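Local structure of ABC transporter, periplasmic substrate-binding protein (Vibrio cholerae O1 biovar eltor, 1TWY) at residues 29-34 with 76-81; 70-75 with 242-247; 125-130 with 144-149; 105-110 with 214-219; 43-48 with 266-271. The protein probably acts as the periplasmic receptor of an ABC transporter, capturing phosphate and handing it to the membrane permease. All blocks are in the same frame, centred on the assembly; numbering follows the deposited sequence.

Interaction 1 of 5, residues 29-34 with 76-81; sequences EITISG and VADIAM
Ile32 and Ile79 form the apolar centre between parallel strands 29-34 and 79-82, the second entered from helix 65-73, in one alpha/beta lobe of the periplasmic binding protein fold. Ile32 CG1 stands anti to its backbone N (chi1 177°), and the CD1 beyond it meets Ile79 CG2 at 3.5 Å, the side chains crossing obliquely. Ile79 CD1 touches Ile30 CG2, and Phe255 of helix 250-260 packs on both residues; beta-branched chains suit this place, filling space while accepting an extended backbone. Met81, present as selenomethionine, sets its SE 4.0 Å from Ile32 CG1. On the other face Ser33 OG rests against Ala77 CB at 3.4 Å, a small methyl against a small hydroxymethyl group, and bonds weakly to Gln61.

The parallel ladder runs through Ser33 N to Ile79 O (3.0 Å) and Met81 N to Ser33 O (2.9 Å). At its outer end Thr31 O accepts two amides in its carbonyl plane, Asp78 N at 2.9 Å and Ile79 N at 3.2 Å. Asp78 OD2, through its anti lone pair, takes Thr31 N at 3.0 Å. A carboxylate thus replaces a strand carbonyl: before strand 79-82 begins, aspartate satisfies the amide of Thr31, and hydrogen bonding continues past the regular bridges.

Interaction 2 of 5, residues 70-75 with 242-247; sequences SLLKKG and LHYSDN
Leu72 and Tyr244 slide past each other in opposite directions where the last turn of helix 65-73, closed by a Schellman motif at Gly75, packs on the end of strand 236-243 in this alpha/beta fold. Leu72 CG is anti to its backbone N (chi1 -180°), a position in which it lies 3.8 Å from Tyr244 CE2. From there the two methyls part: CD1 stays near the same ring carbon, out of the plane of the ring, 3.9 Å from Tyr244 CE2, while CD2 turns to the strand and comes within 3.8 Å of Leu242 CB. A forked leucine suits this place because one branch serves the ring and the other the strand. Ala80 and Leu95 also touch Leu72.

The tyrosine is turned so that Leu72 O lies at the edge of its ring, in the ring plane, 3.7 Å from Tyr244 CE2. That is a sensible place for a carbonyl, since the hydrogens at a ring's edge are slightly positive. The same Leu72 O is already bonded to Gly75 N at 3.0 Å, as the Schellman turn requires, and the positive phi of Gly75 is readily adopted without a side chain.

Lys73 crosses the tyrosine at about a right angle. Its aliphatic part makes the contact, while its extended chain carries NZ away to the carbonyl of Glu90. The phenol has a partner of its own in Gln92 OE1, and Tyr244 OH lies 3.7 Å from Lys73 CG.

Interaction 3 of 5, residues 125-130 with 144-149; sequences GIYKGQ and IAVVTR
Tyr127 and Ile126, in the last turn of helix 120-128, pack on Val146 and its neighbours in strand 145-149, a buried helix-on-sheet contact pinned by one hydrogen bond. Val146 CG1 sits 3.3 Å above one face of the Tyr127 ring, displaced toward its rim, and makes a CH-pi contact 3.5 Å from the ring centroid. It comes as near as 3.3 Å to Tyr127 CE2, which is tight packing. CG1 is anti to the backbone N (chi1 -179°), leaving CG2 to turn to Ile126, whose CG2 it meets at 3.9 Å.

A layer of helix covering a strand is the regular construction of the alpha/beta lobes of periplasmic binding proteins, and here the helix stops at Gly129 in a Schellman motif. Tyrosine suits the position because its ring spans the layer and its hydroxyl can use a backbone acceptor: Tyr127 OH donates to Val147 O at 2.7 Å, tilted 20° from the carbonyl plane. Phe159 meets this ring edge-to-face, and Leu165, which lies between the magnesium-site residues Gly164 and Thr166, also touches Tyr127. Farther along, Ile126 and Ile144 cross at about a right angle, with Ile126 CG1 3.8 Å from Ile144 CD1.

Interaction 4 of 5, residues 105-110 with 214-219; sequences LAIVVN and KAIQFE
Lys214 touches Val109 at two points of its chain, CB and CE. Its CB is 3.6 Å from Val109 O and also near Val109 CG2. CG stands anti to the backbone N, and the bend at chi3 (72°) places CE 3.9 Å from Val109 CG2. Beyond that apolar stem NZ leaves the contact and bonds to the carbonyls of Asn113 and Val115, so lysine serves a valine and two backbone acceptors.

The backbones form an antiparallel ladder. Val109 and Lys214 are a hydrogen-bonded pair, with Val109 N to Lys214 O and Lys214 N to Val109 O both 2.9 Å. Ile216 N reaches Ile107 O at 2.9 Å, nearly along the C=O axis. Ile216 divides its branches between two residues of strand 96-109: CG2 touches Val109 CG2 at 3.7 Å, crossing it at about a right angle, and CD1 meets Ile107 CG2. Past this point the strands part and a water takes over, accepting from Ile107 N at 2.9 Å and donating to Ile216 O at 2.6 Å.

Such a ladder, bridged by water where strand 214-218 is interrupted, joins an antiparallel strand to the long strand 96-109 in one lobe of the two-lobed periplasmic binding protein fold.

Interaction 5 of 5, residues 43-48 with 266-271; sequences DVLAEK and KLIVEY
Leu45 overlaps Leu267, the two side chains sliding past each other in opposite directions, so that Leu45 CD2 lies 4.0 Å from both Leu267 CD1 and Leu267 CB. The other branch of the same leucine turns to Ile268 and meets it at about a right angle, Leu45 CD1 being 4.1 Å from Ile268 CG1. Leucine suits this place because its forked end can touch two consecutive residues of the facing helix.

Nearer the surface Val44 and Tyr271 reach toward each other tip to tip, with Val44 CG2 4.0 Å from Tyr271 OH. Val44 CG2 is anti to the carbonyl carbon, which leaves CG1 for Leu267 CD2.

On the other flank Lys48 crosses Leu267 at a slant, CG and NZ of its bent chain both near Leu267 CD1, with NZ 3.9 Å away. Its charge may feel a mixed field, for Lys266 NZ and Glu270 OE2 are both in the neighbourhood but not in contact with it. Those two form their own salt bridge one helical turn apart, 2.6 Å between Lys266 NZ and Glu270 OE2.

The helix segments run nearly antiparallel, at 150° with axes 10.5 Å apart, as apolar packing on the outside of a sheet in one alpha/beta lobe. Helix 250-260 lies against the same seam, its Phe258 and Leu259 touching Leu45, while Ala46 faces strand 57-62 and Ile268 rests on Leu100 and Ala101 of strand 96-109.

Interactions 1 to 4 all reach one mixed sheet, 1 and 2 at one side of the chain's centre, 3 and 4 at the opposite side. Interactions 1 and 2 touch through a probable hydrogen bond, Ala80 N to Leu242 O at 2.9 Å; the centres of 3 and 4 are about 14 Å apart. Strand pairing gives interactions 1 and 4 their backbone ladders, parallel and antiparallel respectively. In 2 and 3 a helix end packs on a strand or its end, the tyrosine coming from beyond the strand in 2 and from the helix in 3. Interaction 5, with no hydrogen bond between its helices, is partly buried, whereas the other four are buried contacts.

Interaction 1 of 5, residues 29-34 with 76-81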
# COMPACT_ATOMS: atom_id res chain seq x y z
N GLU A 29 26.42 1.50 11.75
CA GLU A 29 25.55 1.17 10.58
C GLU A 29 24.21 0.65 11.16
O GLU A 29 24.24 -0.01 12.14
CB GLU A 29 26.22 0.11 9.71
CG GLU A 29 26.59 0.56 8.28
CD GLU A 29 26.36 -0.51 7.18
OE1 GLU A 29 26.44 -1.74 7.48
OE2 GLU A 29 26.08 -0.12 6.00
N ILE A 30 23.08 1.04 10.57
CA ILE A 30 21.76 0.58 10.97
C ILE A 30 21.23 0.01 9.67
O ILE A 30 21.36 0.62 8.66
CB ILE A 30 20.83 1.75 11.44
CG1 ILE A 30 21.26 2.28 12.80
CG2 ILE A 30 19.43 1.32 11.61
CD1 ILE A 30 20.66 3.64 13.15
N THR A 31 20.59 -1.13 9.73
CA THR A 31 20.06 -1.76 8.50
C THR A 31 18.57 -1.82 8.73
O THR A 31 18.11 -2.40 9.73
CB THR A 31 20.59 -3.15 8.40
OG1 THR A 31 22.02 -3.11 8.37
CG2 THR A 31 20.12 -3.86 7.09
N ILE A 32 17.77 -1.21 7.84
CA ILE A 32 16.35 -1.32 7.94
C ILE A 32 15.90 -2.04 6.65
O ILE A 32 16.16 -1.54 5.56
CB ILE A 32 15.68 0.11 8.17
CG1 ILE A 32 14.18 0.01 8.19
CG2 ILE A 32 16.10 1.12 7.13
CD1 ILE A 32 13.45 1.25 8.85
N SER A 33 15.16 -3.12 6.81
CA SER A 33 14.85 -4.03 5.71
C SER A 33 13.41 -4.27 5.61
O SER A 33 12.73 -4.45 6.61
CB SER A 33 15.59 -5.35 5.98
OG SER A 33 16.96 -4.99 6.22
N GLY A 34 12.94 -4.45 4.37
CA GLY A 34 11.62 -4.98 4.12
C GLY A 34 10.93 -4.33 2.93
O GLY A 34 11.51 -4.15 1.87
N VAL A 76 19.89 -9.99 11.38
CA VAL A 76 20.69 -9.32 10.38
C VAL A 76 20.09 -8.08 9.75
O VAL A 76 20.61 -7.66 8.70
CB VAL A 76 21.04 -10.38 9.22
CG1 VAL A 76 21.86 -11.56 9.79
CG2 VAL A 76 19.82 -10.98 8.57
N ALA A 77 18.90 -7.65 10.22
CA ALA A 77 18.40 -6.27 10.17
C ALA A 77 18.19 -5.74 11.60
O ALA A 77 17.86 -6.51 12.46
CB ALA A 77 17.04 -6.22 9.41
N ASP A 78 18.35 -4.42 11.82
CA ASP A 78 18.04 -3.77 13.05
C ASP A 78 16.57 -3.39 13.16
O ASP A 78 16.01 -3.34 14.25
CB ASP A 78 18.87 -2.56 13.21
CG ASP A 78 20.34 -2.86 13.23
OD1 ASP A 78 20.79 -3.53 14.20
OD2 ASP A 78 21.08 -2.47 12.33
N ILE A 79 15.98 -3.08 11.98
CA ILE A 79 14.62 -2.63 11.87
C ILE A 79 13.95 -3.32 10.73
O ILE A 79 14.60 -3.43 9.74
CB ILE A 79 14.52 -1.05 11.75
CG1 ILE A 79 15.31 -0.40 12.90
CG2 ILE A 79 13.05 -0.65 11.80
CD1 ILE A 79 15.49 1.10 12.81
N ALA A 80 12.70 -3.72 10.79
CA ALA A 80 12.04 -4.14 9.57
C ALA A 80 10.95 -3.09 9.24
O ALA A 80 10.41 -2.39 10.09
CB ALA A 80 11.49 -5.50 9.66
N MSE A 81 10.53 -3.08 7.97
CA MSE A 81 9.46 -2.25 7.58
C MSE A 81 8.48 -3.15 6.75
O MSE A 81 8.93 -4.00 5.98
CB MSE A 81 9.95 -1.00 6.81
CG MSE A 81 10.67 -1.28 5.64
SE MSE A 81 11.70 0.41 5.06
CE MSE A 81 12.78 -0.84 4.06

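Interaction 2 of 5, residues 70-75 with 242-247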
# COMPACT_ATOMS: atom_id res chain seq x y z
N SER A 70 11.85 -11.60 8.19
CA SER A 70 12.81 -12.69 8.38
C SER A 70 14.20 -12.19 8.72
O SER A 70 14.86 -12.74 9.62
CB SER A 70 12.90 -13.51 7.10
OG SER A 70 13.85 -14.58 7.27
N LEU A 71 14.66 -11.16 8.01
CA LEU A 71 15.95 -10.58 8.27
C LEU A 71 16.09 -10.01 9.67
O LEU A 71 17.14 -10.06 10.27
CB LEU A 71 16.32 -9.56 7.18
CG LEU A 71 16.57 -10.11 5.77
CD1 LEU A 71 16.58 -8.92 4.71
CD2 LEU A 71 17.85 -10.77 5.72
N LEU A 72 15.05 -9.36 10.15
CA LEU A 72 15.03 -8.85 11.53
C LEU A 72 15.04 -10.00 12.54
O LEU A 72 15.80 -9.90 13.53
CB LEU A 72 13.81 -7.98 11.77
CG LEU A 72 13.67 -7.40 13.16
CD1 LEU A 72 14.71 -6.44 13.51
CD2 LEU A 72 12.25 -6.75 13.29
N LYS A 73 14.27 -11.06 12.26
CA LYS A 73 14.18 -12.22 13.22
C LYS A 73 15.49 -13.00 13.23
O LYS A 73 15.88 -13.53 14.30
CB LYS A 73 13.02 -13.10 12.97
CG LYS A 73 11.68 -12.53 13.39
CD LYS A 73 10.58 -13.52 13.16
CE LYS A 73 9.23 -12.90 13.48
NZ LYS A 73 8.17 -13.95 13.46
N LYS A 74 16.26 -12.93 12.15
CA LYS A 74 17.58 -13.60 12.10
C LYS A 74 18.65 -12.68 12.65
O LYS A 74 19.85 -12.99 12.67
CB LYS A 74 17.94 -13.97 10.63
CG LYS A 74 17.00 -15.03 10.05
CD LYS A 74 17.21 -15.30 8.51
CE LYS A 74 16.47 -16.54 8.13
NZ LYS A 74 16.60 -16.71 6.69
N GLY A 75 18.28 -11.48 13.05
CA GLY A 75 19.27 -10.61 13.62
C GLY A 75 20.23 -9.97 12.68
O GLY A 75 21.22 -9.38 13.09
N LEU A 242 9.05 -2.29 12.68
CA LEU A 242 9.25 -3.40 13.64
C LEU A 242 10.68 -3.32 14.16
O LEU A 242 11.64 -3.15 13.44
CB LEU A 242 9.05 -4.75 12.97
CG LEU A 242 7.68 -5.22 12.52
CD1 LEU A 242 7.06 -4.35 11.59
CD2 LEU A 242 7.87 -6.55 11.77
N HIS A 243 10.84 -3.57 15.47
CA HIS A 243 12.19 -3.55 16.08
C HIS A 243 12.07 -4.14 17.48
O HIS A 243 10.98 -4.34 17.94
CB HIS A 243 12.80 -2.16 16.15
CG HIS A 243 12.14 -1.26 17.13
ND1 HIS A 243 10.80 -0.95 17.08
CD2 HIS A 243 12.64 -0.65 18.24
CE1 HIS A 243 10.50 -0.15 18.09
NE2 HIS A 243 11.59 0.05 18.80
N TYR A 244 13.19 -4.52 18.07
CA TYR A 244 13.16 -5.12 19.45
C TYR A 244 13.40 -4.03 20.48
O TYR A 244 14.51 -3.77 20.82
CB TYR A 244 14.22 -6.17 19.54
CG TYR A 244 13.92 -7.32 18.69
CD1 TYR A 244 12.86 -8.16 18.97
CD2 TYR A 244 14.62 -7.54 17.50
CE1 TYR A 244 12.51 -9.22 18.18
CE2 TYR A 244 14.33 -8.63 16.73
CZ TYR A 244 13.27 -9.46 17.03
OH TYR A 244 12.81 -10.59 16.38
N SER A 245 12.34 -3.37 20.92
CA SER A 245 12.49 -2.09 21.67
C SER A 245 13.48 -2.23 22.84
O SER A 245 14.31 -1.33 23.12
CB SER A 245 11.14 -1.55 22.15
OG SER A 245 10.72 -2.20 23.36
N ASP A 246 13.39 -3.39 23.49
CA ASP A 246 14.20 -3.71 24.65
C ASP A 246 15.65 -4.00 24.22
O ASP A 246 16.57 -3.21 24.53
CB ASP A 246 13.51 -4.83 25.49
CG ASP A 246 13.92 -6.26 25.08
OD1 ASP A 246 15.16 -6.51 24.97
OD2 ASP A 246 13.08 -7.20 24.87
N ASN A 247 15.83 -5.07 23.43
CA ASN A 247 17.15 -5.59 23.14
C ASN A 247 17.85 -4.81 22.00
O ASN A 247 18.80 -5.30 21.43
CB ASN A 247 17.13 -7.13 22.87
CG ASN A 247 18.49 -7.83 23.20
OD1 ASN A 247 19.05 -7.67 24.30
ND2 ASN A 247 19.01 -8.59 22.23

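Interaction 3 of 5, residues 125-130 with 144-149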
# COMPACT_ATOMS: atom_id res chain seq x y z
N GLY A 125 -16.54 -8.99 -6.93
CA GLY A 125 -17.11 -9.59 -8.11
C GLY A 125 -16.69 -9.18 -9.47
O GLY A 125 -16.46 -10.02 -10.40
N ILE A 126 -16.40 -7.87 -9.59
CA ILE A 126 -15.81 -7.40 -10.83
C ILE A 126 -14.39 -7.94 -11.11
O ILE A 126 -14.08 -8.50 -12.15
CB ILE A 126 -15.81 -5.83 -10.79
CG1 ILE A 126 -17.23 -5.29 -10.97
CG2 ILE A 126 -14.85 -5.24 -11.88
CD1 ILE A 126 -17.40 -3.89 -10.59
N TYR A 127 -13.53 -7.89 -10.10
CA TYR A 127 -12.15 -8.39 -10.23
C TYR A 127 -12.09 -9.89 -10.38
O TYR A 127 -11.19 -10.39 -11.01
CB TYR A 127 -11.20 -7.82 -9.13
CG TYR A 127 -10.67 -6.48 -9.60
CD1 TYR A 127 -11.40 -5.34 -9.48
CD2 TYR A 127 -9.43 -6.40 -10.13
CE1 TYR A 127 -10.96 -4.13 -10.00
CE2 TYR A 127 -8.93 -5.17 -10.59
CZ TYR A 127 -9.66 -4.10 -10.55
OH TYR A 127 -9.23 -2.85 -11.07
N LYS A 128 -13.13 -10.62 -9.90
CA LYS A 128 -13.17 -12.04 -10.10
C LYS A 128 -13.68 -12.45 -11.45
O LYS A 128 -13.50 -13.61 -11.79
CB LYS A 128 -14.09 -12.74 -9.09
CG LYS A 128 -13.51 -12.90 -7.74
CD LYS A 128 -12.55 -14.06 -7.59
CE LYS A 128 -13.24 -15.45 -7.50
NZ LYS A 128 -12.34 -16.47 -8.09
N GLY A 129 -14.31 -11.58 -12.17
CA GLY A 129 -14.87 -11.82 -13.44
C GLY A 129 -16.32 -12.35 -13.31
O GLY A 129 -16.91 -12.72 -14.34
N GLN A 130 -16.88 -12.27 -12.13
CA GLN A 130 -18.27 -12.69 -11.88
C GLN A 130 -19.27 -11.63 -12.32
O GLN A 130 -20.35 -11.93 -12.85
CB GLN A 130 -18.48 -12.98 -10.42
CG GLN A 130 -17.70 -14.17 -9.91
CD GLN A 130 -17.63 -14.22 -8.34
OE1 GLN A 130 -18.21 -13.38 -7.61
NE2 GLN A 130 -16.87 -15.18 -7.83
N ILE A 144 -17.38 -4.51 -18.78
CA ILE A 144 -16.26 -3.99 -17.93
C ILE A 144 -14.88 -4.38 -18.45
O ILE A 144 -14.60 -5.55 -18.77
CB ILE A 144 -16.48 -4.39 -16.45
CG1 ILE A 144 -17.79 -3.86 -15.92
CG2 ILE A 144 -15.25 -3.81 -15.68
CD1 ILE A 144 -18.08 -4.38 -14.61
N ALA A 145 -13.95 -3.41 -18.55
CA ALA A 145 -12.51 -3.80 -18.77
C ALA A 145 -11.83 -3.62 -17.38
O ALA A 145 -11.85 -2.50 -16.82
CB ALA A 145 -11.80 -2.93 -19.80
N VAL A 146 -11.42 -4.70 -16.80
CA VAL A 146 -10.77 -4.70 -15.47
C VAL A 146 -9.33 -4.47 -15.72
O VAL A 146 -8.72 -5.18 -16.41
CB VAL A 146 -10.91 -6.09 -14.86
CG1 VAL A 146 -10.29 -6.18 -13.46
CG2 VAL A 146 -12.40 -6.42 -14.72
N VAL A 147 -8.73 -3.51 -15.03
CA VAL A 147 -7.31 -3.15 -15.14
C VAL A 147 -6.63 -3.34 -13.78
O VAL A 147 -7.15 -2.99 -12.73
CB VAL A 147 -7.14 -1.78 -15.61
CG1 VAL A 147 -5.62 -1.61 -16.03
CG2 VAL A 147 -8.07 -1.41 -16.71
N THR A 148 -5.42 -3.94 -13.83
CA THR A 148 -4.64 -4.25 -12.74
C THR A 148 -3.17 -3.82 -12.96
O THR A 148 -2.88 -3.28 -14.05
CB THR A 148 -4.84 -5.68 -12.27
OG1 THR A 148 -4.17 -5.82 -10.99
CG2 THR A 148 -4.22 -6.71 -13.24
N ARG A 149 -2.28 -4.09 -12.09
CA ARG A 149 -0.87 -3.78 -12.20
C ARG A 149 -0.09 -5.10 -12.43
O ARG A 149 -0.65 -6.21 -12.38
CB ARG A 149 -0.46 -3.02 -10.94
CG ARG A 149 -0.90 -1.60 -10.86
CD ARG A 149 -0.20 -0.66 -11.90
NE ARG A 149 1.20 -0.66 -11.65
CZ ARG A 149 1.78 -0.03 -10.65
NH1 ARG A 149 1.09 0.86 -9.92
NH2 ARG A 149 3.08 -0.17 -10.46

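Interaction 4 of 5, residues 105-110 with 214-219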
# COMPACT_ATOMS: atom_id res chain seq x y z
N LEU A 105 -5.42 3.60 -1.31
CA LEU A 105 -5.68 3.28 -2.69
C LEU A 105 -7.00 3.88 -3.09
O LEU A 105 -7.95 3.83 -2.30
CB LEU A 105 -5.75 1.75 -2.88
CG LEU A 105 -4.50 0.91 -2.64
CD1 LEU A 105 -4.82 -0.56 -2.93
CD2 LEU A 105 -3.41 1.25 -3.56
N ALA A 106 -7.09 4.36 -4.32
CA ALA A 106 -8.34 4.83 -4.92
C ALA A 106 -8.77 3.95 -6.03
O ALA A 106 -7.96 3.42 -6.76
CB ALA A 106 -8.13 6.28 -5.56
N ILE A 107 -10.05 3.75 -6.12
CA ILE A 107 -10.63 3.09 -7.31
C ILE A 107 -11.05 4.15 -8.29
O ILE A 107 -11.75 5.11 -7.96
CB ILE A 107 -11.88 2.29 -6.86
CG1 ILE A 107 -11.52 1.37 -5.66
CG2 ILE A 107 -12.45 1.56 -8.02
CD1 ILE A 107 -10.43 0.41 -6.08
N VAL A 108 -10.63 3.98 -9.53
CA VAL A 108 -10.80 4.99 -10.52
C VAL A 108 -11.60 4.48 -11.71
O VAL A 108 -11.37 3.35 -12.14
CB VAL A 108 -9.48 5.63 -10.91
CG1 VAL A 108 -8.93 6.42 -9.70
CG2 VAL A 108 -8.46 4.69 -11.40
N VAL A 109 -12.50 5.30 -12.22
CA VAL A 109 -13.24 5.05 -13.43
C VAL A 109 -13.15 6.21 -14.40
O VAL A 109 -12.69 7.30 -14.01
CB VAL A 109 -14.76 4.77 -13.13
CG1 VAL A 109 -14.84 3.50 -12.20
CG2 VAL A 109 -15.51 5.94 -12.45
N ASN A 110 -13.61 5.99 -15.61
CA ASN A 110 -13.60 7.07 -16.63
C ASN A 110 -14.63 8.13 -16.22
O ASN A 110 -15.69 7.85 -15.62
CB ASN A 110 -14.00 6.48 -17.97
CG ASN A 110 -13.89 7.48 -19.08
OD1 ASN A 110 -14.84 8.28 -19.29
ND2 ASN A 110 -12.81 7.42 -19.83
N LYS A 214 -11.90 9.65 -12.51
CA LYS A 214 -12.87 9.88 -11.43
C LYS A 214 -12.59 8.82 -10.32
O LYS A 214 -12.79 7.62 -10.58
CB LYS A 214 -14.33 9.74 -11.98
CG LYS A 214 -15.37 10.17 -10.96
CD LYS A 214 -16.67 10.57 -11.55
CE LYS A 214 -17.33 9.35 -12.02
NZ LYS A 214 -18.93 9.46 -11.87
N ALA A 215 -12.18 9.24 -9.15
CA ALA A 215 -12.02 8.39 -8.03
C ALA A 215 -13.38 8.22 -7.39
O ALA A 215 -14.08 9.20 -7.20
CB ALA A 215 -11.11 9.10 -7.01
N ILE A 216 -13.82 7.01 -7.14
CA ILE A 216 -15.16 6.77 -6.60
C ILE A 216 -15.12 6.38 -5.13
O ILE A 216 -14.06 6.14 -4.52
CB ILE A 216 -15.90 5.75 -7.41
CG1 ILE A 216 -15.18 4.43 -7.37
CG2 ILE A 216 -16.07 6.30 -8.82
CD1 ILE A 216 -16.05 3.27 -8.07
N GLN A 217 -16.28 6.40 -4.48
CA GLN A 217 -16.36 5.91 -3.12
C GLN A 217 -16.19 4.40 -3.06
O GLN A 217 -16.49 3.68 -4.00
CB GLN A 217 -17.73 6.26 -2.53
CG GLN A 217 -17.90 7.73 -2.36
CD GLN A 217 -19.40 8.09 -2.01
OE1 GLN A 217 -20.35 7.31 -2.28
NE2 GLN A 217 -19.59 9.24 -1.46
N PHE A 218 -15.77 3.95 -1.90
CA PHE A 218 -15.77 2.55 -1.51
C PHE A 218 -16.61 2.40 -0.25
O PHE A 218 -16.31 3.02 0.80
CB PHE A 218 -14.36 2.04 -1.23
CG PHE A 218 -14.29 0.55 -1.00
CD1 PHE A 218 -14.57 -0.32 -2.02
CD2 PHE A 218 -13.90 0.06 0.22
CE1 PHE A 218 -14.46 -1.69 -1.87
CE2 PHE A 218 -13.76 -1.29 0.37
CZ PHE A 218 -14.08 -2.16 -0.63
N GLU A 219 -17.66 1.57 -0.34
CA GLU A 219 -18.67 1.42 0.74
C GLU A 219 -19.14 2.79 1.19
O GLU A 219 -19.23 3.07 2.38
CB GLU A 219 -18.16 0.59 1.90
CG GLU A 219 -17.92 -0.89 1.52
CD GLU A 219 -19.19 -1.73 1.33
OE1 GLU A 219 -20.35 -1.21 1.33
OE2 GLU A 219 -19.02 -2.97 1.17
O HOH W 1 -11.54 5.45 -4.38

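Interaction 5 of 5, residues 43-48 with 266-271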
# COMPACT_ATOMS: atom_id res chain seq x y z
N ASP A 43 13.79 5.95 2.18
CA ASP A 43 14.97 6.51 1.56
C ASP A 43 15.16 8.03 1.85
O ASP A 43 16.22 8.52 2.20
CB ASP A 43 14.86 6.33 0.06
CG ASP A 43 15.28 4.94 -0.45
OD1 ASP A 43 15.91 4.14 0.30
OD2 ASP A 43 14.81 4.58 -1.51
N VAL A 44 14.06 8.75 1.77
CA VAL A 44 14.09 10.17 2.18
C VAL A 44 14.34 10.41 3.66
O VAL A 44 15.13 11.29 4.04
CB VAL A 44 12.78 10.81 1.85
CG1 VAL A 44 12.82 12.32 2.18
CG2 VAL A 44 12.44 10.67 0.32
N LEU A 45 13.73 9.63 4.51
CA LEU A 45 13.90 9.82 5.95
C LEU A 45 15.35 9.56 6.32
O LEU A 45 15.91 10.22 7.18
CB LEU A 45 12.91 8.94 6.73
CG LEU A 45 11.47 9.27 6.43
CD1 LEU A 45 10.58 8.24 7.04
CD2 LEU A 45 11.15 10.70 7.09
N ALA A 46 15.89 8.49 5.77
CA ALA A 46 17.26 8.08 6.06
C ALA A 46 18.25 9.21 5.64
O ALA A 46 19.10 9.64 6.43
CB ALA A 46 17.62 6.79 5.34
N GLU A 47 18.12 9.66 4.40
CA GLU A 47 19.00 10.73 3.90
C GLU A 47 18.89 11.97 4.82
O GLU A 47 19.90 12.55 5.21
CB GLU A 47 18.71 11.05 2.42
CG GLU A 47 19.48 12.25 1.84
CD GLU A 47 19.71 12.15 0.32
OE1 GLU A 47 20.11 11.06 -0.19
OE2 GLU A 47 19.46 13.16 -0.37
N LYS A 48 17.69 12.32 5.28
CA LYS A 48 17.54 13.37 6.28
C LYS A 48 18.30 13.07 7.58
O LYS A 48 18.98 13.93 8.14
CB LYS A 48 16.05 13.67 6.53
CG LYS A 48 15.63 14.51 7.76
CD LYS A 48 15.99 16.01 7.67
CE LYS A 48 14.95 16.89 8.36
NZ LYS A 48 14.03 17.52 7.34
N LYS A 266 6.43 15.46 9.06
CA LYS A 266 6.24 16.56 8.12
C LYS A 266 6.58 15.94 6.69
O LYS A 266 5.83 16.19 5.72
CB LYS A 266 7.08 17.77 8.60
CG LYS A 266 7.12 18.93 7.63
CD LYS A 266 8.14 18.72 6.48
CE LYS A 266 8.28 20.02 5.61
NZ LYS A 266 9.16 19.86 4.39
N LEU A 267 7.72 15.24 6.70
CA LEU A 267 8.19 14.65 5.41
C LEU A 267 7.24 13.59 4.95
O LEU A 267 6.79 13.56 3.76
CB LEU A 267 9.55 14.07 5.54
CG LEU A 267 10.66 15.10 5.54
CD1 LEU A 267 11.94 14.50 6.00
CD2 LEU A 267 10.95 15.65 4.16
N ILE A 268 6.82 12.75 5.86
CA ILE A 268 5.83 11.67 5.54
C ILE A 268 4.55 12.22 4.91
O ILE A 268 4.12 11.74 3.85
CB ILE A 268 5.59 10.76 6.73
CG1 ILE A 268 6.89 10.10 7.15
CG2 ILE A 268 4.48 9.71 6.46
CD1 ILE A 268 6.96 9.60 8.54
N VAL A 269 3.93 13.24 5.54
CA VAL A 269 2.73 13.90 5.11
C VAL A 269 2.91 14.57 3.74
O VAL A 269 2.02 14.54 2.87
CB VAL A 269 2.24 14.83 6.24
CG1 VAL A 269 1.15 15.75 5.76
CG2 VAL A 269 1.76 13.94 7.32
N GLU A 270 4.02 15.25 3.59
CA GLU A 270 4.23 15.97 2.39
C GLU A 270 4.32 15.08 1.19
O GLU A 270 3.95 15.52 0.09
CB GLU A 270 5.39 16.97 2.45
CG GLU A 270 6.79 16.54 2.29
CD GLU A 270 7.70 17.78 2.21
OE1 GLU A 270 7.42 18.68 1.32
OE2 GLU A 270 8.76 17.75 2.95
N TYR A 271 4.80 13.86 1.39
CA TYR A 271 4.80 12.87 0.26
C TYR A 271 3.48 12.13 0.02
O TYR A 271 3.35 11.26 -0.89
CB TYR A 271 5.98 11.94 0.42
CG TYR A 271 7.35 12.51 0.01
CD1 TYR A 271 8.07 13.39 0.79
CD2 TYR A 271 7.88 12.22 -1.26
CE1 TYR A 271 9.30 13.91 0.37
CE2 TYR A 271 9.07 12.70 -1.66
CZ TYR A 271 9.80 13.54 -0.85
OH TYR A 271 10.98 14.09 -1.24